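Local atomic coordinates of microcin B17-processing protein McbB (Escherichia coli, PDB entry 6GRI), a protein that takes part in processing the inactive microcin B17 precursor, McbA, into the active peptide antibiotic. Residues D118-S123 against R249-T254; I197-S202 against C280-I285; Y148-V153 against K223-T228. All coordinates share one frame; numbering follows the deposited sequence.

Along the chain the segments run 118-123, 148-153, 197-202, 223-228, 249-254 and 280-285, so contact 3 lies within the span bridged by contact 1, while contact 2 crosses both. Contacts 1 and 2, with centres about 24 Å apart, reach the outermost strands, within this chain, of the same mixed sheet, 122-127 and 279-282. Contact 3 has its centre about 29 Å from that of contact 1 and about 17 Å from that of contact 2, which it touches through helix 193-204: Ile197 meets Met227 and Glu198 probably hydrogen-bonds to Tyr225. The side chains of Val284 and Tyr225 bring contacts 2 and 3 to about 8 and 9 Å from the zinc; contact 1 sits at the sheet's other edge.

Contact 1. Residues D118-S123 against R249-T254; sequences DGVFVS and RLQELT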
# COMPACT_ATOMS: atom_id res chain seq x y z
N ASP A 118 -7.92 -4.41 -35.40
CA ASP A 118 -7.66 -4.81 -34.01
C ASP A 118 -8.85 -5.54 -33.38
O ASP A 118 -8.80 -5.90 -32.20
CB ASP A 118 -7.29 -3.58 -33.19
CG ASP A 118 -6.02 -2.94 -33.68
OD1 ASP A 118 -4.95 -3.53 -33.41
OD2 ASP A 118 -6.10 -1.87 -34.34
N GLY A 119 -9.91 -5.75 -34.17
CA GLY A 119 -11.09 -6.48 -33.74
C GLY A 119 -12.00 -5.66 -32.86
O GLY A 119 -12.79 -6.23 -32.12
N VAL A 120 -11.91 -4.33 -32.96
CA VAL A 120 -12.61 -3.38 -32.08
C VAL A 120 -13.73 -2.64 -32.83
O VAL A 120 -13.45 -1.80 -33.68
CB VAL A 120 -11.60 -2.38 -31.46
CG1 VAL A 120 -12.30 -1.21 -30.78
CG2 VAL A 120 -10.69 -3.12 -30.48
N PHE A 121 -14.97 -2.96 -32.49
CA PHE A 121 -16.18 -2.41 -33.14
C PHE A 121 -16.60 -1.12 -32.42
O PHE A 121 -17.19 -1.19 -31.34
CB PHE A 121 -17.29 -3.48 -33.10
CG PHE A 121 -18.68 -3.01 -33.50
CD1 PHE A 121 -18.89 -1.99 -34.44
CD2 PHE A 121 -19.81 -3.66 -32.98
CE1 PHE A 121 -20.18 -1.61 -34.80
CE2 PHE A 121 -21.09 -3.28 -33.34
CZ PHE A 121 -21.29 -2.26 -34.25
N VAL A 122 -16.26 0.03 -33.00
CA VAL A 122 -16.66 1.35 -32.47
C VAL A 122 -17.69 1.98 -33.41
O VAL A 122 -17.35 2.43 -34.50
CB VAL A 122 -15.44 2.29 -32.28
CG1 VAL A 122 -15.88 3.71 -31.95
CG2 VAL A 122 -14.56 1.76 -31.16
N SER A 123 -18.94 2.03 -32.96
CA SER A 123 -20.04 2.50 -33.81
C SER A 123 -19.96 3.98 -34.18
O SER A 123 -20.13 4.33 -35.34
CB SER A 123 -21.39 2.20 -33.15
OG SER A 123 -21.56 2.95 -31.97
N ARG A 249 -6.73 -0.66 -24.62
CA ARG A 249 -7.68 -0.88 -23.54
C ARG A 249 -9.05 -1.33 -24.07
O ARG A 249 -9.67 -2.23 -23.49
CB ARG A 249 -7.80 0.37 -22.68
CG ARG A 249 -8.59 0.19 -21.40
CD ARG A 249 -7.89 -0.71 -20.39
NE ARG A 249 -8.74 -0.90 -19.23
CZ ARG A 249 -9.36 -2.03 -18.87
NH1 ARG A 249 -9.24 -3.17 -19.54
NH2 ARG A 249 -10.12 -2.02 -17.77
N LEU A 250 -9.51 -0.69 -25.15
CA LEU A 250 -10.73 -1.12 -25.86
C LEU A 250 -10.58 -2.51 -26.46
O LEU A 250 -11.56 -3.25 -26.56
CB LEU A 250 -11.10 -0.14 -27.00
CG LEU A 250 -12.06 1.03 -26.77
CD1 LEU A 250 -12.29 1.73 -28.11
CD2 LEU A 250 -13.38 0.59 -26.15
N GLN A 251 -9.37 -2.83 -26.91
CA GLN A 251 -9.06 -4.15 -27.46
C GLN A 251 -9.08 -5.26 -26.41
O GLN A 251 -9.59 -6.34 -26.68
CB GLN A 251 -7.72 -4.12 -28.18
CG GLN A 251 -7.40 -5.41 -28.92
CD GLN A 251 -6.15 -5.30 -29.76
OE1 GLN A 251 -5.59 -4.22 -29.93
NE2 GLN A 251 -5.70 -6.44 -30.29
N GLU A 252 -8.50 -4.99 -25.24
CA GLU A 252 -8.59 -5.91 -24.10
C GLU A 252 -10.04 -6.19 -23.73
O GLU A 252 -10.42 -7.33 -23.54
CB GLU A 252 -7.91 -5.32 -22.87
CG GLU A 252 -6.40 -5.35 -22.93
CD GLU A 252 -5.75 -4.44 -21.91
OE1 GLU A 252 -6.39 -4.09 -20.89
OE2 GLU A 252 -4.57 -4.09 -22.12
N LEU A 253 -10.83 -5.13 -23.65
CA LEU A 253 -12.20 -5.22 -23.16
C LEU A 253 -13.14 -5.83 -24.19
O LEU A 253 -13.90 -6.72 -23.85
CB LEU A 253 -12.71 -3.85 -22.72
CG LEU A 253 -12.02 -3.31 -21.45
CD1 LEU A 253 -12.18 -1.80 -21.33
CD2 LEU A 253 -12.54 -4.01 -20.20
N THR A 254 -13.08 -5.34 -25.43
CA THR A 254 -14.10 -5.68 -26.45
C THR A 254 -13.57 -6.20 -27.78
O THR A 254 -14.37 -6.43 -28.70
CB THR A 254 -14.98 -4.45 -26.78
OG1 THR A 254 -14.20 -3.47 -27.47
CG2 THR A 254 -15.57 -3.85 -25.52
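Val120 and Gln251 bring the two backbones nearest, CA to CA 5.9 Å, where the turn leading into strand 122-127 passes the last turns of helix 236-254. No hydrogen bond joins the two segments, and the contact is mainly one of aliphatic branches. The two methyls of Val120 divide the work. With CG1 anti to the backbone N (chi1 168°), that branch reaches Leu250, its CG1 lying 4.0 Å from Leu250 CD1, while CG2 rests on the helix backbone, 3.6 Å from Gln251 CA. Val122 adds a second methyl to the same leucine branch, CG2 to Leu250 CD1 at 3.8 Å. Both valines meet the leucine at about a right angle.

Further back, Asp118 lies across the Gln251 side chain, its carbonyl O 3.6 Å from Gln251 CG. Carboxylate and amide do not bond to each other: the glutamine OE1 takes a hydrogen bond from Arg248 and its NE2 gives one to the Thr256 carbonyl, which fixes how the amide is turned. Asp118 OD1 also makes long, weak ion pairs with Lys247 and Arg248, and its backbone bonds to Thr256. At the helix end, Thr254 N and OG1 both donate to Leu250 O, from opposite faces of the carbonyl plane, the hydroxyl at 2.8 Å from that oxygen. Leu250 also packs on Leu140 and Trp142 of strand 139-145. Helix 236-254 packed on the parallel strands 122-127, 97-102 and 139-145 is consistent with a Rossmann-like alpha/beta layer.

Contact 2. Residues I197-S202 against C280-I285; sequences IERWLS and CKEPVI. With SO4 (sulfate ion), chain F.
Arg199 and Glu282 meet through charge alone: NH2 is 4.0 Å from OE2, a long salt bridge in which the oxygen lies well out of the guanidinium plane and no N-H points at it. The arginine's N-H groups turn instead to the sulfate, probably from the crystallisation liquor. NH1 and NH2 both donate to its O3, each at 2.7 Å, with bent angles of 139° and 141°, and that single oxygen sits at the edge of the guanidinium. The Arg199 chain bends at chi2 (75°) on its way from Val284 to the sulfate.

Next to the ion pair, Val284 CG1 lies 3.9 Å from Arg199 CB and its CG2 3.8 Å from Trp200 CH2. The indole presents its rim to Glu282, whose OE1 is 3.4 Å from CZ3 and near the ring plane; glutamate and indole run antiparallel alongside one another.

Second-shell residues hold these groups. Arg203 makes the main salt bridge to Glu282 OE1, Arg179 forms a cation-pi contact with Trp200, and Asp25 of the neighbouring McbC chain is a long, weak partner of Arg199. Arg203 and Arg210 lie close to Arg199, a cluster that would probably favour an anion; the sulfate is consistent with that.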
# COMPACT_ATOMS: atom_id res chain seq x y z
N ILE A 197 -11.05 9.84 -9.39
CA ILE A 197 -10.46 11.19 -9.28
C ILE A 197 -10.19 11.58 -7.83
O ILE A 197 -9.23 12.27 -7.57
CB ILE A 197 -11.31 12.26 -10.01
CG1 ILE A 197 -10.53 13.57 -10.26
CG2 ILE A 197 -12.59 12.56 -9.25
CD1 ILE A 197 -9.36 13.45 -11.22
N GLU A 198 -11.02 11.12 -6.90
CA GLU A 198 -10.76 11.30 -5.46
C GLU A 198 -9.58 10.46 -4.93
O GLU A 198 -8.84 10.93 -4.06
CB GLU A 198 -12.02 11.03 -4.64
CG GLU A 198 -13.07 12.11 -4.86
CD GLU A 198 -12.73 13.45 -4.23
OE1 GLU A 198 -11.77 13.53 -3.43
OE2 GLU A 198 -13.43 14.44 -4.54
N ARG A 199 -9.40 9.24 -5.43
CA ARG A 199 -8.18 8.46 -5.16
C ARG A 199 -6.93 9.25 -5.57
O ARG A 199 -5.98 9.34 -4.79
CB ARG A 199 -8.20 7.11 -5.89
CG ARG A 199 -7.11 6.13 -5.48
CD ARG A 199 -7.41 5.51 -4.13
NE ARG A 199 -6.27 4.77 -3.58
CZ ARG A 199 -5.16 5.31 -3.07
NH1 ARG A 199 -4.97 6.64 -3.03
NH2 ARG A 199 -4.21 4.52 -2.60
N TRP A 200 -6.96 9.82 -6.77
CA TRP A 200 -5.80 10.53 -7.31
C TRP A 200 -5.54 11.83 -6.60
O TRP A 200 -4.40 12.12 -6.28
CB TRP A 200 -5.91 10.76 -8.82
CG TRP A 200 -6.29 9.55 -9.65
CD1 TRP A 200 -7.08 9.56 -10.76
CD2 TRP A 200 -5.93 8.18 -9.43
NE1 TRP A 200 -7.23 8.28 -11.25
CE2 TRP A 200 -6.54 7.41 -10.45
CE3 TRP A 200 -5.15 7.52 -8.47
CZ2 TRP A 200 -6.39 6.03 -10.54
CZ3 TRP A 200 -5.01 6.13 -8.56
CH2 TRP A 200 -5.62 5.41 -9.60
N LEU A 201 -6.57 12.62 -6.32
CA LEU A 201 -6.35 13.92 -5.65
C LEU A 201 -5.83 13.80 -4.21
O LEU A 201 -5.00 14.62 -3.80
CB LEU A 201 -7.61 14.79 -5.71
CG LEU A 201 -8.02 15.22 -7.12
CD1 LEU A 201 -9.28 16.07 -7.02
CD2 LEU A 201 -6.91 15.95 -7.85
N SER A 202 -6.31 12.80 -3.46
CA SER A 202 -5.74 12.53 -2.14
C SER A 202 -4.27 12.20 -2.31
O SER A 202 -3.42 12.83 -1.71
CB SER A 202 -6.46 11.38 -1.40
OG SER A 202 -6.10 10.10 -1.90
N CYS A 280 0.71 2.16 -14.98
CA CYS A 280 0.39 1.66 -13.67
C CYS A 280 -1.08 1.24 -13.61
O CYS A 280 -1.97 2.08 -13.70
CB CYS A 280 0.71 2.73 -12.65
SG CYS A 280 0.43 2.12 -10.99
N LYS A 281 -1.31 -0.08 -13.50
CA LYS A 281 -2.64 -0.67 -13.39
C LYS A 281 -3.01 -0.82 -11.92
O LYS A 281 -2.39 -1.61 -11.22
CB LYS A 281 -2.69 -2.06 -14.02
CG LYS A 281 -3.04 -2.08 -15.50
CD LYS A 281 -3.29 -3.51 -15.98
CE LYS A 281 -3.58 -3.58 -17.48
NZ LYS A 281 -2.39 -3.24 -18.32
N GLU A 282 -4.02 -0.07 -11.47
CA GLU A 282 -4.47 -0.10 -10.07
C GLU A 282 -6.00 -0.24 -9.93
O GLU A 282 -6.74 0.52 -10.54
CB GLU A 282 -3.99 1.16 -9.34
CG GLU A 282 -3.81 0.96 -7.84
CD GLU A 282 -3.77 2.26 -7.06
OE1 GLU A 282 -3.40 3.29 -7.66
OE2 GLU A 282 -4.10 2.24 -5.85
N PRO A 283 -6.48 -1.23 -9.14
CA PRO A 283 -7.89 -1.27 -8.82
C PRO A 283 -8.19 -0.25 -7.71
O PRO A 283 -7.43 -0.16 -6.73
CB PRO A 283 -8.08 -2.68 -8.30
CG PRO A 283 -6.78 -3.00 -7.61
CD PRO A 283 -5.72 -2.25 -8.38
N VAL A 284 -9.26 0.51 -7.87
CA VAL A 284 -9.60 1.58 -6.94
C VAL A 284 -10.81 1.17 -6.14
O VAL A 284 -11.64 0.44 -6.64
CB VAL A 284 -9.83 2.88 -7.71
CG1 VAL A 284 -10.35 3.98 -6.80
CG2 VAL A 284 -8.54 3.31 -8.38
N ILE A 285 -10.89 1.60 -4.88
CA ILE A 285 -12.08 1.40 -4.05
C ILE A 285 -13.16 2.49 -4.25
O ILE A 285 -12.89 3.59 -4.72
CB ILE A 285 -11.75 1.31 -2.55
CG1 ILE A 285 -11.37 2.66 -1.93
CG2 ILE A 285 -10.64 0.28 -2.32
CD1 ILE A 285 -11.03 2.57 -0.45
S SO4 F . -1.29 6.28 -1.26
O1 SO4 F . -0.61 7.59 -1.43
O2 SO4 F . -1.05 5.74 0.10
O3 SO4 F . -2.74 6.50 -1.47
O4 SO4 F . -0.77 5.31 -2.25

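Contact 3. Residues Y148-V153 against K223-T228; sequences YHSDIV and KKYQMT
The start of helix 150-160 is where this contact belongs: His149 occupies the N-cap position, and its ND1 accepts a weak capping bond from Asp151 N. The 223-228 segment runs past in nearly the reverse direction and exchanges two hydrogen bonds with Ser150. The serine N donates to Met227 O at 3.3 Å, in the carbonyl plane and fairly straight at 163°, while Met227 N gives its hydrogen to Ser150 OG at 3.1 Å. With chi1 at 52°, the hydroxyl sits between the serine's own N and carbonyl carbon, turned to meet that amide.

Met227 O also lies over one face of the His149 ring, towards the rim, and takes a CA-H...O contact from His149 CA at 3.6 Å. The CG2 methyl of Thr228 reaches across to His149 CD2, 3.8 Å away. The Gln226 side chain runs beside the imidazole in the same direction, its CB 4.1 Å from His149 CE1. Tyr148 meets Thr228 CA with its ring edge, and its OH is 4.1 Å from Met227 CE. The Tyr225 ring turns its edge to Ser150 CB.

Helix 193-204 packs against part of the junction: Phe194 touches Ser150 and meets the Tyr225 ring nearly at right angles, Ile197 touches Met227, and His193 NE2 is hydrogen-bonded to Tyr148 OH. Past the cap, Ile152 and Val153 lean on strand 139-145.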
# COMPACT_ATOMS: atom_id res chain seq x y z
N TYR A 148 -10.78 18.92 -18.99
CA TYR A 148 -11.61 18.24 -17.99
C TYR A 148 -12.60 19.19 -17.27
O TYR A 148 -12.31 20.34 -16.97
CB TYR A 148 -10.73 17.51 -16.97
CG TYR A 148 -11.55 16.80 -15.94
CD1 TYR A 148 -12.06 15.53 -16.17
CD2 TYR A 148 -11.89 17.44 -14.75
CE1 TYR A 148 -12.85 14.89 -15.22
CE2 TYR A 148 -12.69 16.81 -13.80
CZ TYR A 148 -13.17 15.54 -14.04
OH TYR A 148 -13.95 14.95 -13.09
N HIS A 149 -13.78 18.66 -16.98
CA HIS A 149 -14.69 19.30 -16.06
C HIS A 149 -15.65 18.24 -15.53
O HIS A 149 -16.21 17.47 -16.31
CB HIS A 149 -15.46 20.43 -16.74
CG HIS A 149 -16.00 21.44 -15.79
ND1 HIS A 149 -16.88 21.11 -14.78
CD2 HIS A 149 -15.79 22.77 -15.68
CE1 HIS A 149 -17.18 22.19 -14.09
NE2 HIS A 149 -16.53 23.22 -14.62
N SER A 150 -15.81 18.19 -14.22
CA SER A 150 -16.62 17.15 -13.57
C SER A 150 -18.06 17.13 -14.09
O SER A 150 -18.67 16.07 -14.23
CB SER A 150 -16.61 17.36 -12.06
OG SER A 150 -16.98 18.70 -11.75
N ASP A 151 -18.59 18.32 -14.36
CA ASP A 151 -19.95 18.47 -14.84
C ASP A 151 -20.17 17.76 -16.16
O ASP A 151 -21.26 17.21 -16.37
CB ASP A 151 -20.35 19.95 -14.93
CG ASP A 151 -20.32 20.66 -13.56
OD1 ASP A 151 -20.07 19.98 -12.53
OD2 ASP A 151 -20.55 21.88 -13.51
N ILE A 152 -19.15 17.72 -17.03
CA ILE A 152 -19.22 16.96 -18.29
C ILE A 152 -19.57 15.51 -18.00
O ILE A 152 -20.49 14.96 -18.61
CB ILE A 152 -17.93 17.03 -19.15
CG1 ILE A 152 -17.65 18.46 -19.62
CG2 ILE A 152 -18.05 16.10 -20.35
CD1 ILE A 152 -16.47 18.63 -20.56
N VAL A 153 -18.84 14.90 -17.06
CA VAL A 153 -19.07 13.50 -16.65
C VAL A 153 -20.47 13.32 -16.00
O VAL A 153 -21.19 12.37 -16.33
CB VAL A 153 -17.93 12.98 -15.71
CG1 VAL A 153 -18.25 11.59 -15.14
CG2 VAL A 153 -16.60 12.95 -16.44
N LYS A 223 -19.76 23.05 -0.56
CA LYS A 223 -19.86 23.78 -1.84
C LYS A 223 -20.27 22.80 -2.93
O LYS A 223 -19.97 21.61 -2.83
CB LYS A 223 -18.52 24.43 -2.21
CG LYS A 223 -17.95 25.36 -1.13
CD LYS A 223 -16.55 25.89 -1.48
CE LYS A 223 -15.64 25.99 -0.25
NZ LYS A 223 -16.24 26.68 0.94
N LYS A 224 -20.95 23.29 -3.96
CA LYS A 224 -21.36 22.47 -5.11
C LYS A 224 -20.14 21.78 -5.72
O LYS A 224 -19.16 22.44 -6.04
CB LYS A 224 -22.06 23.32 -6.19
N TYR A 225 -20.22 20.45 -5.85
CA TYR A 225 -19.14 19.64 -6.41
C TYR A 225 -18.92 19.97 -7.88
O TYR A 225 -19.57 19.42 -8.77
CB TYR A 225 -19.44 18.14 -6.24
CG TYR A 225 -18.23 17.25 -6.46
CD1 TYR A 225 -17.75 16.97 -7.74
CD2 TYR A 225 -17.56 16.68 -5.38
CE1 TYR A 225 -16.65 16.16 -7.94
CE2 TYR A 225 -16.45 15.87 -5.56
CZ TYR A 225 -16.00 15.61 -6.84
OH TYR A 225 -14.89 14.80 -7.01
N GLN A 226 -17.99 20.89 -8.12
CA GLN A 226 -17.46 21.11 -9.45
C GLN A 226 -15.97 21.38 -9.38
O GLN A 226 -15.49 21.99 -8.42
CB GLN A 226 -18.20 22.25 -10.17
CG GLN A 226 -18.32 23.55 -9.39
CD GLN A 226 -19.09 24.61 -10.16
OE1 GLN A 226 -19.57 24.36 -11.27
NE2 GLN A 226 -19.21 25.80 -9.58
N MET A 227 -15.25 20.91 -10.39
CA MET A 227 -13.81 21.11 -10.46
C MET A 227 -13.21 20.88 -11.84
O MET A 227 -13.84 20.32 -12.74
CB MET A 227 -13.11 20.19 -9.45
CG MET A 227 -13.52 18.74 -9.58
SD MET A 227 -12.21 17.61 -9.12
CE MET A 227 -13.11 16.07 -9.27
N THR A 228 -11.97 21.34 -11.96
CA THR A 228 -11.10 21.12 -13.10
C THR A 228 -9.79 20.52 -12.55
O THR A 228 -9.66 20.33 -11.33
CB THR A 228 -10.86 22.45 -13.83
OG1 THR A 228 -10.41 23.43 -12.89
CG2 THR A 228 -12.15 22.94 -14.48